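Local coordinates for hemerythrin-like domain-containing protein (Streptococcus mutans, PDB 2QKP), which is of unknown function; the piece described is its C-terminal PAS-type domain, which is probably a sensory or protein-interaction module within the larger hemerythrin-like protein, at residues Asp4-Gln8 with Ser17-Ala21; Asp38-Tyr44 with Pro59-Asn65; Glu52-Lys56 with Arg101-Val106; Val81-Asn87 with Tyr110-Arg114. One frame throughout, in Å; residues are numbered along the deposited sequence.

How the contacts relate
Contact 1 comes first along the chain and closes before the others open; it joins the N-terminal segment to the start of helix 18-27 and lies about 23 Å, centre to centre, from contact 2. The other three fall within the PAS region and all reach its five-stranded antiparallel sheet. Contact 2 joins strand 41-44 to the loop 59-65, whereas contacts 3 and 4 use the two ends of strand 104-114, their centres about 24 Å apart. Contacts 2 and 3 interleave in sequence and meet where Tyr44 packs on Met53. The segment from 45 to 71 and helix 72-86 are thus tied to the sheet at separate places. Contacts 1, 2 and 4 each touch the second subunit, 1 and 2 by hydrogen bonds.

Contact 1: Asp4-Gln8 with Ser17-Ala21; sequences DRTTQ and SVEQA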
loop_
_atom_site.group_PDB
_atom_site.type_symbol
_atom_site.label_atom_id
_atom_site.label_comp_id
_atom_site.label_asym_id
_atom_site.label_seq_id
_atom_site.Cartn_x
_atom_site.Cartn_y
_atom_site.Cartn_z
ATOM N N ASP A 4 -21.744 0.251 -9.526
ATOM C CA ASP A 4 -21.741 1.058 -8.312
ATOM C C ASP A 4 -20.504 0.765 -7.452
ATOM O O ASP A 4 -19.708 -0.127 -7.759
ATOM C CB ASP A 4 -23.064 0.920 -7.522
ATOM C CG ASP A 4 -23.307 -0.481 -7.017
ATOM O OD1 ASP A 4 -22.312 -1.207 -6.783
ATOM O OD2 ASP A 4 -24.488 -0.870 -6.828
ATOM N N ARG A 5 -20.354 1.546 -6.394
ATOM C CA ARG A 5 -19.113 1.555 -5.622
ATOM C C ARG A 5 -18.981 0.380 -4.694
ATOM O O ARG A 5 -17.890 0.137 -4.166
ATOM C CB ARG A 5 -19.027 2.841 -4.809
ATOM C CG ARG A 5 -18.767 4.046 -5.669
ATOM C CD ARG A 5 -18.610 5.294 -4.783
ATOM N NE ARG A 5 -17.521 5.204 -3.801
ATOM C CZ ARG A 5 -16.275 5.671 -3.996
ATOM N NH1 ARG A 5 -15.936 6.242 -5.142
ATOM N NH2 ARG A 5 -15.367 5.573 -3.016
ATOM N N THR A 6 -20.084 -0.342 -4.447
ATOM C CA THR A 6 -20.041 -1.391 -3.425
ATOM C C THR A 6 -20.111 -2.803 -3.996
ATOM O O THR A 6 -20.008 -3.803 -3.222
ATOM C CB THR A 6 -21.152 -1.177 -2.344
ATOM O OG1 THR A 6 -22.423 -1.348 -2.979
ATOM C CG2 THR A 6 -21.000 0.218 -1.747
ATOM N N THR A 7 -20.256 -2.912 -5.323
ATOM C CA THR A 7 -20.297 -4.224 -5.994
ATOM C C THR A 7 -18.900 -4.727 -6.338
ATOM O O THR A 7 -18.047 -3.955 -6.829
ATOM C CB THR A 7 -21.200 -4.195 -7.265
ATOM O OG1 THR A 7 -22.525 -3.761 -6.893
ATOM C CG2 THR A 7 -21.282 -5.576 -7.968
ATOM N N GLN A 8 -18.672 -6.017 -6.088
ATOM C CA GLN A 8 -17.343 -6.639 -6.354
ATOM C C GLN A 8 -16.970 -6.595 -7.808
ATOM O O GLN A 8 -17.837 -6.715 -8.691
ATOM C CB GLN A 8 -17.323 -8.098 -5.889
ATOM C CG GLN A 8 -17.553 -8.258 -4.410
ATOM C CD GLN A 8 -16.620 -7.429 -3.612
ATOM O OE1 GLN A 8 -15.410 -7.471 -3.829
ATOM N NE2 GLN A 8 -17.157 -6.654 -2.676
ATOM N N SER A 17 -14.630 -4.350 -4.136
ATOM C CA SER A 17 -15.451 -3.219 -4.604
ATOM C C SER A 17 -14.554 -1.981 -4.535
ATOM O O SER A 17 -13.531 -2.008 -3.890
ATOM C CB SER A 17 -16.658 -3.045 -3.671
ATOM O OG SER A 17 -16.225 -2.702 -2.369
ATOM N N VAL A 18 -14.945 -0.894 -5.194
ATOM C CA VAL A 18 -14.296 0.389 -5.050
ATOM C C VAL A 18 -14.256 0.819 -3.569
ATOM O O VAL A 18 -13.207 1.261 -3.080
ATOM C CB VAL A 18 -15.036 1.487 -5.894
ATOM C CG1 VAL A 18 -14.629 2.897 -5.420
ATOM C CG2 VAL A 18 -14.727 1.317 -7.368
ATOM N N GLU A 19 -15.357 0.607 -2.832
ATOM C CA GLU A 19 -15.390 0.968 -1.405
ATOM C C GLU A 19 -14.277 0.209 -0.658
ATOM O O GLU A 19 -13.545 0.783 0.139
ATOM C CB GLU A 19 -16.778 0.628 -0.809
ATOM C CG GLU A 19 -16.888 0.713 0.740
ATOM C CD GLU A 19 -18.019 -0.188 1.348
ATOM O OE1 GLU A 19 -18.608 -1.073 0.653
ATOM O OE2 GLU A 19 -18.318 -0.026 2.558
ATOM N N GLN A 20 -14.126 -1.072 -0.965
ATOM C CA GLN A 20 -13.102 -1.888 -0.283
ATOM C C GLN A 20 -11.669 -1.515 -0.704
ATOM O O GLN A 20 -10.771 -1.492 0.150
ATOM C CB GLN A 20 -13.320 -3.363 -0.515
ATOM C CG GLN A 20 -14.520 -3.921 0.301
ATOM C CD GLN A 20 -14.889 -5.293 -0.158
ATOM O OE1 GLN A 20 -14.742 -5.629 -1.341
ATOM N NE2 GLN A 20 -15.373 -6.128 0.787
ATOM N N ALA A 21 -11.481 -1.233 -1.989
ATOM C CA ALA A 21 -10.135 -0.831 -2.473
ATOM C C ALA A 21 -9.776 0.485 -1.788
ATOM O O ALA A 21 -8.649 0.666 -1.336
ATOM C CB ALA A 21 -10.080 -0.704 -3.979
HETATM O O HOH W 1 -17.161 -1.419 -7.153
HETATM O O HOH W 2 -18.387 -3.715 -0.979
#
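The side chains of Gln8 and Gln20 cross at about a right angle, with their amide planes 63° apart, and Gln8 NE2 donates to Gln20 OE1 over 2.9 Å. The acceptor lies almost in the amide plane of Gln8, yet the donor stands well above the carbonyl plane of Gln20. That oxygen is already engaged: Ser17 N gives it a straighter bond of 3.1 Å, and Gln42 NE2 of the second subunit donates to it as well. A long glutamine suits this place because its extended chain carries the carbonyl to the start of its own helix, where it can also take a bond from Gln8. Ser17 OG, set between the backbone N and the carbonyl carbon (chi1 64°), accepts in turn from Gln20 N at 3.0 Å. A small hydroxyl residue fits here, since Ser17 CB also lies 3.4 Å from Arg5 O.

That same Arg5 O takes a bond from Glu19 N, 2.9 Å long, so the N-terminal segment supplies an acceptor to an amide of the first helical turn. Beyond it the Arg5 chain bends at chi3 and lays one guanidinium face over Val18, with CG1 3.4 Å above the centre of the plane; NH1 reaches on to Pro10 O of the second subunit. One water links Asp4 O and Thr7 O to Val18 N, and another bridges Thr6 O, Ser17 OG and Glu19 OE1. The reciprocal bonds of Ser17 and Gln20 form a capping box, the classic N-terminal closure of an alpha-helix, here at the start of helix 18-27.

Contact 2: Asp38-Tyr44 with Pro59-Asn65; sequences DDIFQYY and PSQVGRN
Phe41 has CG anti to the backbone N (chi1 173°), which carries its ring to Gln61, whose CB lies in the ring plane at the edge, 3.8 Å from CE1. Tyr44 instead holds its ring between the backbone N and the carbonyl carbon (chi1 64°), reaching past Val62 toward Pro59. Val62 CG2 sits at the edge of that ring, 4.0 Å from CE2, and the phenol OH comes within 3.3 Å of Pro59 CD. Flat aromatics suit this strand by extending across to the loop, while branched Val62 sets CG1 against Gln42 O.

The backbones pair through Phe41. Phe41 N donates to Arg64 O at 2.9 Å, and Gly63 N donates to Phe41 O at 2.8 Å, nearly along the C=O axis. Gly63 is suited to its positive phi (90°), where any side chain would collide with the carbonyl oxygen of Val62. Ile40 packs CG2 on Gly63 O and CD1 on the backbone of Asn65, whose OD1 turns to Glu67 N.

Gln42 OE1 accepts from Asn36 ND2, while NE2 donates to Tyr15 O and Gln20 OE1 of the second subunit. The type II turn Gln61-Arg64 offers Gly63 N and Arg64 O to Phe41, giving the single Ile40-Asn65 bridge. Strand 41-44, outermost in this chain's sheet and backbone-bonded to the second subunit, bears a classic beta bulge, Gln42 and Tyr43 opposite Phe34.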
loop_
_atom_site.group_PDB
_atom_site.type_symbol
_atom_site.label_atom_id
_atom_site.label_comp_id
_atom_site.label_asym_id
_atom_site.label_seq_id
_atom_site.Cartn_x
_atom_site.Cartn_y
_atom_site.Cartn_z
ATOM N N ASP A 38 -0.211 12.968 -17.268
ATOM C CA ASP A 38 -0.352 14.382 -17.682
ATOM C C ASP A 38 0.099 15.360 -16.612
ATOM O O ASP A 38 -0.294 16.538 -16.625
ATOM C CB ASP A 38 -1.810 14.667 -18.057
ATOM C CG ASP A 38 -2.291 13.758 -19.157
ATOM O OD1 ASP A 38 -1.522 13.570 -20.119
ATOM O OD2 ASP A 38 -3.412 13.209 -19.051
ATOM N N ASP A 39 0.883 14.853 -15.651
ATOM C CA ASP A 39 1.439 15.658 -14.567
ATOM C C ASP A 39 0.450 16.274 -13.594
ATOM O O ASP A 39 0.797 17.217 -12.890
ATOM C CB ASP A 39 2.358 16.757 -15.114
ATOM C CG ASP A 39 3.624 16.203 -15.694
ATOM O OD1 ASP A 39 3.946 15.033 -15.406
ATOM O OD2 ASP A 39 4.315 16.953 -16.431
ATOM N N ILE A 40 -0.758 15.715 -13.550
ATOM C CA ILE A 40 -1.793 16.168 -12.642
ATOM C C ILE A 40 -1.744 15.389 -11.329
ATOM O O ILE A 40 -1.846 14.159 -11.344
ATOM C CB ILE A 40 -3.193 16.017 -13.255
ATOM C CG1 ILE A 40 -3.315 16.844 -14.552
ATOM C CG2 ILE A 40 -4.252 16.428 -12.250
ATOM C CD1 ILE A 40 -2.986 18.324 -14.363
ATOM N N PHE A 41 -1.592 16.107 -10.227
ATOM C CA PHE A 41 -1.713 15.519 -8.882
ATOM C C PHE A 41 -3.185 15.161 -8.706
ATOM O O PHE A 41 -4.045 16.058 -8.597
ATOM C CB PHE A 41 -1.205 16.516 -7.834
ATOM C CG PHE A 41 -1.441 16.098 -6.403
ATOM C CD1 PHE A 41 -1.883 17.018 -5.475
ATOM C CD2 PHE A 41 -1.214 14.790 -5.983
ATOM C CE1 PHE A 41 -2.110 16.660 -4.145
ATOM C CE2 PHE A 41 -1.444 14.421 -4.657
ATOM C CZ PHE A 41 -1.878 15.357 -3.734
ATOM N N GLN A 42 -3.494 13.863 -8.747
ATOM C CA GLN A 42 -4.891 13.407 -8.752
ATOM C C GLN A 42 -5.386 13.006 -7.390
ATOM O O GLN A 42 -6.579 13.073 -7.108
ATOM C CB GLN A 42 -5.020 12.128 -9.574
ATOM C CG GLN A 42 -5.353 12.293 -11.004
ATOM C CD GLN A 42 -5.640 10.976 -11.683
ATOM O OE1 GLN A 42 -5.347 10.814 -12.861
ATOM N NE2 GLN A 42 -6.245 10.035 -10.963
ATOM N N TYR A 43 -4.485 12.480 -6.560
ATOM C CA TYR A 43 -4.937 11.631 -5.457
ATOM C C TYR A 43 -3.942 11.555 -4.316
ATOM O O TYR A 43 -2.734 11.447 -4.558
ATOM C CB TYR A 43 -5.154 10.212 -6.014
ATOM C CG TYR A 43 -5.232 9.133 -4.940
ATOM C CD1 TYR A 43 -6.440 8.879 -4.263
ATOM C CD2 TYR A 43 -4.110 8.370 -4.598
ATOM C CE1 TYR A 43 -6.543 7.875 -3.276
ATOM C CE2 TYR A 43 -4.190 7.382 -3.597
ATOM C CZ TYR A 43 -5.406 7.153 -2.936
ATOM O OH TYR A 43 -5.462 6.167 -2.000
ATOM N N TYR A 44 -4.442 11.580 -3.082
ATOM C CA TYR A 44 -3.640 11.128 -1.938
ATOM C C TYR A 44 -4.564 10.414 -0.996
ATOM O O TYR A 44 -5.757 10.694 -0.968
ATOM C CB TYR A 44 -2.843 12.262 -1.265
ATOM C CG TYR A 44 -3.660 13.402 -0.602
ATOM C CD1 TYR A 44 -3.741 13.514 0.802
ATOM C CD2 TYR A 44 -4.272 14.383 -1.370
ATOM C CE1 TYR A 44 -4.449 14.572 1.408
ATOM C CE2 TYR A 44 -4.976 15.461 -0.760
ATOM C CZ TYR A 44 -5.048 15.537 0.618
ATOM O OH TYR A 44 -5.758 16.598 1.196
ATOM N N PRO A 59 -6.743 19.346 0.004
ATOM C CA PRO A 59 -7.698 19.081 -1.089
ATOM C C PRO A 59 -7.594 20.082 -2.244
ATOM O O PRO A 59 -7.948 19.758 -3.388
ATOM C CB PRO A 59 -9.061 19.212 -0.401
ATOM C CG PRO A 59 -8.789 18.871 1.025
ATOM C CD PRO A 59 -7.425 19.446 1.310
ATOM N N SER A 60 -7.085 21.274 -1.932
ATOM C CA SER A 60 -6.989 22.391 -2.876
ATOM C C SER A 60 -5.996 22.087 -3.980
ATOM O O SER A 60 -6.118 22.586 -5.105
ATOM C CB SER A 60 -6.555 23.659 -2.131
ATOM O OG SER A 60 -7.008 23.626 -0.783
ATOM N N GLN A 61 -5.017 21.240 -3.651
ATOM C CA GLN A 61 -3.961 20.867 -4.576
ATOM C C GLN A 61 -4.409 19.832 -5.598
ATOM O O GLN A 61 -3.844 19.752 -6.675
ATOM C CB GLN A 61 -2.740 20.372 -3.802
ATOM C CG GLN A 61 -2.230 21.379 -2.762
ATOM C CD GLN A 61 -1.038 20.856 -1.995
ATOM O OE1 GLN A 61 -1.056 19.732 -1.508
ATOM N NE2 GLN A 61 0.013 21.664 -1.897
ATOM N N VAL A 62 -5.442 19.059 -5.274
ATOM C CA VAL A 62 -5.952 18.012 -6.166
ATOM C C VAL A 62 -6.458 18.582 -7.483
ATOM O O VAL A 62 -7.189 19.585 -7.487
ATOM C CB VAL A 62 -7.109 17.224 -5.521
ATOM C CG1 VAL A 62 -7.692 16.205 -6.502
ATOM C CG2 VAL A 62 -6.644 16.541 -4.234
ATOM N N GLY A 63 -6.087 17.932 -8.589
ATOM C CA GLY A 63 -6.485 18.363 -9.929
ATOM C C GLY A 63 -5.499 19.333 -10.548
ATOM O O GLY A 63 -5.597 19.635 -11.743
ATOM N N ARG A 64 -4.554 19.821 -9.746
ATOM C CA ARG A 64 -3.535 20.762 -10.204
ATOM C C ARG A 64 -2.314 20.058 -10.775
ATOM O O ARG A 64 -1.947 18.964 -10.315
ATOM C CB ARG A 64 -3.079 21.678 -9.062
ATOM C CG ARG A 64 -4.155 22.595 -8.502
ATOM C CD ARG A 64 -3.542 23.735 -7.708
ATOM N NE ARG A 64 -4.534 24.401 -6.865
ATOM C CZ ARG A 64 -5.453 25.259 -7.310
ATOM N NH1 ARG A 64 -5.519 25.571 -8.604
ATOM N NH2 ARG A 64 -6.311 25.804 -6.455
ATOM N N ASN A 65 -1.686 20.685 -11.777
ATOM C CA ASN A 65 -0.397 20.229 -12.280
ATOM C C ASN A 65 0.607 20.200 -11.130
ATOM O O ASN A 65 0.559 21.040 -10.221
ATOM C CB ASN A 65 0.096 21.144 -13.415
ATOM C CG ASN A 65 1.264 20.554 -14.197
ATOM O OD1 ASN A 65 2.363 20.376 -13.665
ATOM N ND2 ASN A 65 1.042 20.291 -15.483
#

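Contact 3: Glu52-Lys56 with Arg101-Val106; sequences EMVFK and RLGKFV
Val54 lies at the tight side of this contact, its two methyls divided between two partners. CG1, anti to the backbone N (chi1 178°), meets Val106 CG1 at 3.8 Å, and the two side chains run alongside each other, pointing opposite ways. CG2 turns to Leu102, whose CD2 also rests on Val54 CA at 3.8 Å. Compact branched side chains are apt here, because they bring loop and strand together through methyl contacts alone. The Lys104 chain passes Val54 CG2 with its CD, 4.3 Å away, which lets a charged residue line an apolar patch. Val106 is buried at the inner end, with Phe97 and Val127 beside it, and Val54 CG1 also lies over one face of the Phe55 ring.

Toward solvent the fit becomes looser and polar. Arg101 starts out extended, then bends at chi3 (91°), which brings NH1 back to Val54 O for a weak bond of 3.4 Å. Met53 O also lies at the guanidinium edge; its clear partner is Lys56 NZ, 2.7 Å away and on a lone pair, which also bonds Ala51 O. A water gives a further bond to Val54 O at 2.9 Å and is weakly joined to Arg101 NH2.

Lys56 NZ and Arg101 NH1 are only 4.4 Å apart. Two positive groups so close would probably disfavour one another, an effect eased by carbonyl oxygens, Met53 O and Ala51 O at Lys56 and Val54 O at Arg101. The chemistry suggests that the apolar contacts of Val54 with Val106 and Leu102 carry most of the join, the arginine adding a weak, hydrated link.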
loop_
_atom_site.group_PDB
_atom_site.type_symbol
_atom_site.label_atom_id
_atom_site.label_comp_id
_atom_site.label_asym_id
_atom_site.label_seq_id
_atom_site.Cartn_x
_atom_site.Cartn_y
_atom_site.Cartn_z
ATOM N N GLU A 52 -0.965 15.948 10.708
ATOM C CA GLU A 52 0.139 15.065 11.125
ATOM C C GLU A 52 0.924 14.397 9.972
ATOM O O GLU A 52 1.735 13.495 10.190
ATOM C CB GLU A 52 -0.398 13.993 12.050
ATOM C CG GLU A 52 -1.164 14.523 13.245
ATOM C CD GLU A 52 -1.922 13.428 13.957
ATOM O OE1 GLU A 52 -1.562 12.231 13.769
ATOM O OE2 GLU A 52 -2.865 13.763 14.712
ATOM N N MET A 53 0.681 14.860 8.751
ATOM C CA MET A 53 1.344 14.329 7.561
ATOM C C MET A 53 2.812 14.746 7.475
ATOM O O MET A 53 3.195 15.874 7.851
ATOM C CB MET A 53 0.601 14.797 6.314
ATOM C CG MET A 53 -0.788 14.162 6.100
ATOM S SD MET A 53 -1.694 14.991 4.756
ATOM C CE MET A 53 -0.947 14.102 3.354
ATOM N N VAL A 54 3.648 13.840 6.981
ATOM C CA VAL A 54 5.066 14.134 6.767
ATOM C C VAL A 54 5.160 15.226 5.697
ATOM O O VAL A 54 5.817 16.260 5.895
ATOM C CB VAL A 54 5.857 12.861 6.316
ATOM C CG1 VAL A 54 7.315 13.179 6.043
ATOM C CG2 VAL A 54 5.718 11.726 7.356
ATOM N N PHE A 55 4.466 14.996 4.582
ATOM C CA PHE A 55 4.433 15.924 3.456
ATOM C C PHE A 55 2.999 16.373 3.314
ATOM O O PHE A 55 2.165 15.657 2.760
ATOM C CB PHE A 55 4.898 15.266 2.147
ATOM C CG PHE A 55 6.352 14.862 2.145
ATOM C CD1 PHE A 55 7.325 15.688 2.702
ATOM C CD2 PHE A 55 6.748 13.673 1.548
ATOM C CE1 PHE A 55 8.678 15.314 2.694
ATOM C CE2 PHE A 55 8.092 13.300 1.522
ATOM C CZ PHE A 55 9.056 14.116 2.100
ATOM N N LYS A 56 2.718 17.558 3.835
ATOM C CA LYS A 56 1.362 18.061 3.855
ATOM C C LYS A 56 0.794 18.136 2.447
ATOM O O LYS A 56 1.449 18.642 1.535
ATOM C CB LYS A 56 1.318 19.438 4.488
ATOM C CG LYS A 56 0.428 19.492 5.686
ATOM C CD LYS A 56 1.269 19.223 6.909
ATOM C CE LYS A 56 0.513 18.403 7.928
ATOM N NZ LYS A 56 1.462 17.737 8.853
ATOM N N ARG A 101 10.640 16.496 14.556
ATOM C CA ARG A 101 9.264 17.043 14.574
ATOM C C ARG A 101 8.174 15.975 14.779
ATOM O O ARG A 101 7.258 16.142 15.603
ATOM C CB ARG A 101 8.998 17.760 13.238
ATOM C CG ARG A 101 7.784 18.705 13.206
ATOM C CD ARG A 101 7.596 19.305 11.797
ATOM N NE ARG A 101 6.712 18.483 10.968
ATOM C CZ ARG A 101 6.717 18.451 9.634
ATOM N NH1 ARG A 101 5.866 17.656 8.987
ATOM N NH2 ARG A 101 7.562 19.207 8.937
ATOM N N LEU A 102 8.268 14.885 14.019
ATOM C CA LEU A 102 7.220 13.884 13.994
ATOM C C LEU A 102 7.564 12.641 14.802
ATOM O O LEU A 102 6.730 11.744 14.940
ATOM C CB LEU A 102 6.889 13.510 12.538
ATOM C CG LEU A 102 5.832 14.292 11.735
ATOM C CD1 LEU A 102 5.345 15.588 12.391
ATOM C CD2 LEU A 102 6.352 14.548 10.341
ATOM N N GLY A 103 8.791 12.595 15.322
ATOM C CA GLY A 103 9.312 11.402 15.992
ATOM C C GLY A 103 9.392 10.220 15.035
ATOM O O GLY A 103 9.152 9.075 15.424
ATOM N N LYS A 104 9.734 10.509 13.783
ATOM C CA LYS A 104 9.715 9.506 12.715
ATOM C C LYS A 104 11.054 9.510 12.014
ATOM O O LYS A 104 11.734 10.548 11.939
ATOM C CB LYS A 104 8.618 9.814 11.683
ATOM C CG LYS A 104 7.204 9.470 12.149
ATOM C CD LYS A 104 6.126 9.847 11.148
ATOM C CE LYS A 104 4.765 9.522 11.745
ATOM N NZ LYS A 104 3.646 9.634 10.774
ATOM N N PHE A 105 11.439 8.351 11.500
ATOM C CA PHE A 105 12.502 8.287 10.536
ATOM C C PHE A 105 11.818 7.953 9.222
ATOM O O PHE A 105 11.236 6.892 9.084
ATOM C CB PHE A 105 13.542 7.235 10.877
ATOM C CG PHE A 105 14.774 7.382 10.079
ATOM C CD1 PHE A 105 15.793 8.233 10.505
ATOM C CD2 PHE A 105 14.899 6.767 8.855
ATOM C CE1 PHE A 105 16.938 8.393 9.743
ATOM C CE2 PHE A 105 16.062 6.925 8.090
ATOM C CZ PHE A 105 17.057 7.724 8.520
ATOM N N VAL A 106 11.899 8.874 8.273
ATOM C CA VAL A 106 11.036 8.823 7.100
ATOM C C VAL A 106 11.755 8.173 5.930
ATOM O O VAL A 106 12.906 8.515 5.633
ATOM C CB VAL A 106 10.597 10.270 6.720
ATOM C CG1 VAL A 106 9.677 10.273 5.471
ATOM C CG2 VAL A 106 9.880 10.949 7.914
HETATM O O HOH W 3 8.466 17.254 6.284
#

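Contact 4: Val81-Asn87 with Tyr110-Arg114; sequences VFELLRN and YAAVR
Leu85 is the main bump of the helix: both methyls of its fork rest against Tyr110 O, CD1 also 3.8 Å from Tyr110 CB and CD2 beside Ala112 N. Ala112 leaves the hollow that this needs. Its lone methyl permits the close approach of the chains, with CB 4.1 Å from Leu85 CB. One helical turn earlier, Val81 presses CG1 against the base of Tyr110, 3.7 Å from CB, and the two side chains cross at about a right angle. Phe82 CE1 comes near Tyr110 CD1, more loosely.

Toward the last turn the shape gives way to polarity. Arg114, extended as far as NE, reaches back so that a single nitrogen, NH2, donates to both Leu85 O (2.9 Å) and Arg86 O (2.8 Å). Arg86 O lies in the guanidinium plane, while NH2 stands above that carbonyl's plane. Arginine suits this place because one NH2 can serve two neighbouring carbonyls; a water also joins NE to Leu85 O.

The axes of helix 81-86 and strand 110-114 run 38° from parallel and approach to 8.0 Å. Phe82 extends the packing to Val35 of strand 31-36, and strands 92-99 and 120-129 flank the strand on its two sides.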
loop_
_atom_site.group_PDB
_atom_site.type_symbol
_atom_site.label_atom_id
_atom_site.label_comp_id
_atom_site.label_asym_id
_atom_site.label_seq_id
_atom_site.Cartn_x
_atom_site.Cartn_y
_atom_site.Cartn_z
ATOM N N VAL A 81 13.451 13.701 -10.758
ATOM C CA VAL A 81 12.942 12.376 -10.364
ATOM C C VAL A 81 11.917 11.886 -11.390
ATOM O O VAL A 81 11.983 10.741 -11.854
ATOM C CB VAL A 81 12.311 12.363 -8.950
ATOM C CG1 VAL A 81 11.620 11.021 -8.704
ATOM C CG2 VAL A 81 13.365 12.667 -7.864
ATOM N N PHE A 82 10.951 12.735 -11.731
ATOM C CA PHE A 82 9.883 12.315 -12.679
ATOM C C PHE A 82 10.473 11.943 -14.028
ATOM O O PHE A 82 10.028 11.002 -14.670
ATOM C CB PHE A 82 8.845 13.426 -12.876
ATOM C CG PHE A 82 7.769 13.454 -11.812
ATOM C CD1 PHE A 82 8.078 13.204 -10.479
ATOM C CD2 PHE A 82 6.458 13.762 -12.148
ATOM C CE1 PHE A 82 7.079 13.237 -9.468
ATOM C CE2 PHE A 82 5.459 13.808 -11.152
ATOM C CZ PHE A 82 5.780 13.544 -9.816
ATOM N N GLU A 83 11.501 12.677 -14.456
ATOM C CA GLU A 83 12.134 12.369 -15.726
ATOM C C GLU A 83 12.818 10.991 -15.744
ATOM O O GLU A 83 12.690 10.235 -16.723
ATOM C CB GLU A 83 13.142 13.466 -16.139
ATOM C CG GLU A 83 13.771 13.091 -17.479
ATOM C CD GLU A 83 14.658 14.150 -18.092
ATOM O OE1 GLU A 83 15.543 14.687 -17.375
ATOM O OE2 GLU A 83 14.488 14.401 -19.318
ATOM N N LEU A 84 13.543 10.677 -14.682
ATOM C CA LEU A 84 14.239 9.395 -14.543
ATOM C C LEU A 84 13.238 8.256 -14.612
ATOM O O LEU A 84 13.472 7.252 -15.274
ATOM C CB LEU A 84 14.931 9.289 -13.182
ATOM C CG LEU A 84 16.290 9.979 -13.000
ATOM C CD1 LEU A 84 16.591 10.170 -11.510
ATOM C CD2 LEU A 84 17.362 9.132 -13.688
ATOM N N LEU A 85 12.133 8.401 -13.879
ATOM C CA LEU A 85 11.111 7.349 -13.833
ATOM C C LEU A 85 10.414 7.171 -15.177
ATOM O O LEU A 85 10.234 6.049 -15.632
ATOM C CB LEU A 85 10.076 7.677 -12.721
ATOM C CG LEU A 85 10.635 7.667 -11.310
ATOM C CD1 LEU A 85 9.544 8.181 -10.296
ATOM C CD2 LEU A 85 11.239 6.301 -10.858
ATOM N N ARG A 86 9.986 8.282 -15.775
ATOM C CA ARG A 86 9.260 8.216 -17.033
ATOM C C ARG A 86 10.138 7.618 -18.142
ATOM O O ARG A 86 9.692 6.782 -18.916
ATOM C CB ARG A 86 8.690 9.576 -17.434
ATOM C CG ARG A 86 7.916 9.439 -18.738
ATOM C CD ARG A 86 7.638 10.772 -19.315
ATOM N NE ARG A 86 6.568 11.461 -18.603
ATOM C CZ ARG A 86 5.266 11.388 -18.903
ATOM N NH1 ARG A 86 4.816 10.600 -19.874
ATOM N NH2 ARG A 86 4.393 12.112 -18.200
ATOM N N ASN A 87 11.419 7.998 -18.173
ATOM C CA ASN A 87 12.317 7.430 -19.184
ATOM C C ASN A 87 12.764 5.984 -18.956
ATOM O O ASN A 87 13.416 5.372 -19.821
ATOM C CB ASN A 87 13.497 8.380 -19.409
ATOM C CG ASN A 87 13.081 9.602 -20.173
ATOM O OD1 ASN A 87 12.286 9.518 -21.128
ATOM N ND2 ASN A 87 13.605 10.748 -19.773
ATOM N N TYR A 110 9.612 7.217 -4.696
ATOM C CA TYR A 110 8.911 7.616 -5.912
ATOM C C TYR A 110 9.051 6.482 -6.886
ATOM O O TYR A 110 10.190 6.069 -7.202
ATOM C CB TYR A 110 9.593 8.827 -6.545
ATOM C CG TYR A 110 9.478 10.087 -5.753
ATOM C CD1 TYR A 110 8.426 10.972 -6.001
ATOM C CD2 TYR A 110 10.423 10.418 -4.792
ATOM C CE1 TYR A 110 8.296 12.174 -5.285
ATOM C CE2 TYR A 110 10.305 11.640 -4.050
ATOM C CZ TYR A 110 9.231 12.495 -4.318
ATOM O OH TYR A 110 9.053 13.718 -3.662
ATOM N N ALA A 111 7.921 5.963 -7.375
ATOM C CA ALA A 111 7.932 4.805 -8.233
ATOM C C ALA A 111 7.233 5.052 -9.547
ATOM O O ALA A 111 6.212 5.719 -9.570
ATOM C CB ALA A 111 7.270 3.615 -7.494
ATOM N N ALA A 112 7.760 4.492 -10.641
ATOM C CA ALA A 112 7.084 4.566 -11.939
ATOM C C ALA A 112 5.931 3.590 -11.900
ATOM O O ALA A 112 6.111 2.429 -11.470
ATOM C CB ALA A 112 8.049 4.153 -13.087
ATOM N N VAL A 113 4.749 4.062 -12.278
ATOM C CA VAL A 113 3.598 3.144 -12.400
ATOM C C VAL A 113 3.504 2.762 -13.880
ATOM O O VAL A 113 3.330 3.636 -14.739
ATOM C CB VAL A 113 2.285 3.810 -11.925
ATOM C CG1 VAL A 113 1.115 2.854 -12.048
ATOM C CG2 VAL A 113 2.418 4.271 -10.494
ATOM N N ARG A 114 3.668 1.477 -14.171
ATOM C CA ARG A 114 3.625 0.969 -15.561
ATOM C C ARG A 114 2.632 -0.162 -15.668
ATOM O O ARG A 114 2.490 -0.953 -14.745
ATOM C CB ARG A 114 5.024 0.485 -15.989
ATOM C CG ARG A 114 6.007 1.680 -16.060
ATOM C CD ARG A 114 7.412 1.264 -16.582
ATOM N NE ARG A 114 8.251 2.452 -16.673
ATOM C CZ ARG A 114 8.191 3.338 -17.667
ATOM N NH1 ARG A 114 7.337 3.185 -18.689
ATOM N NH2 ARG A 114 8.993 4.393 -17.643
HETATM O O HOH W 4 10.511 3.059 -14.964
#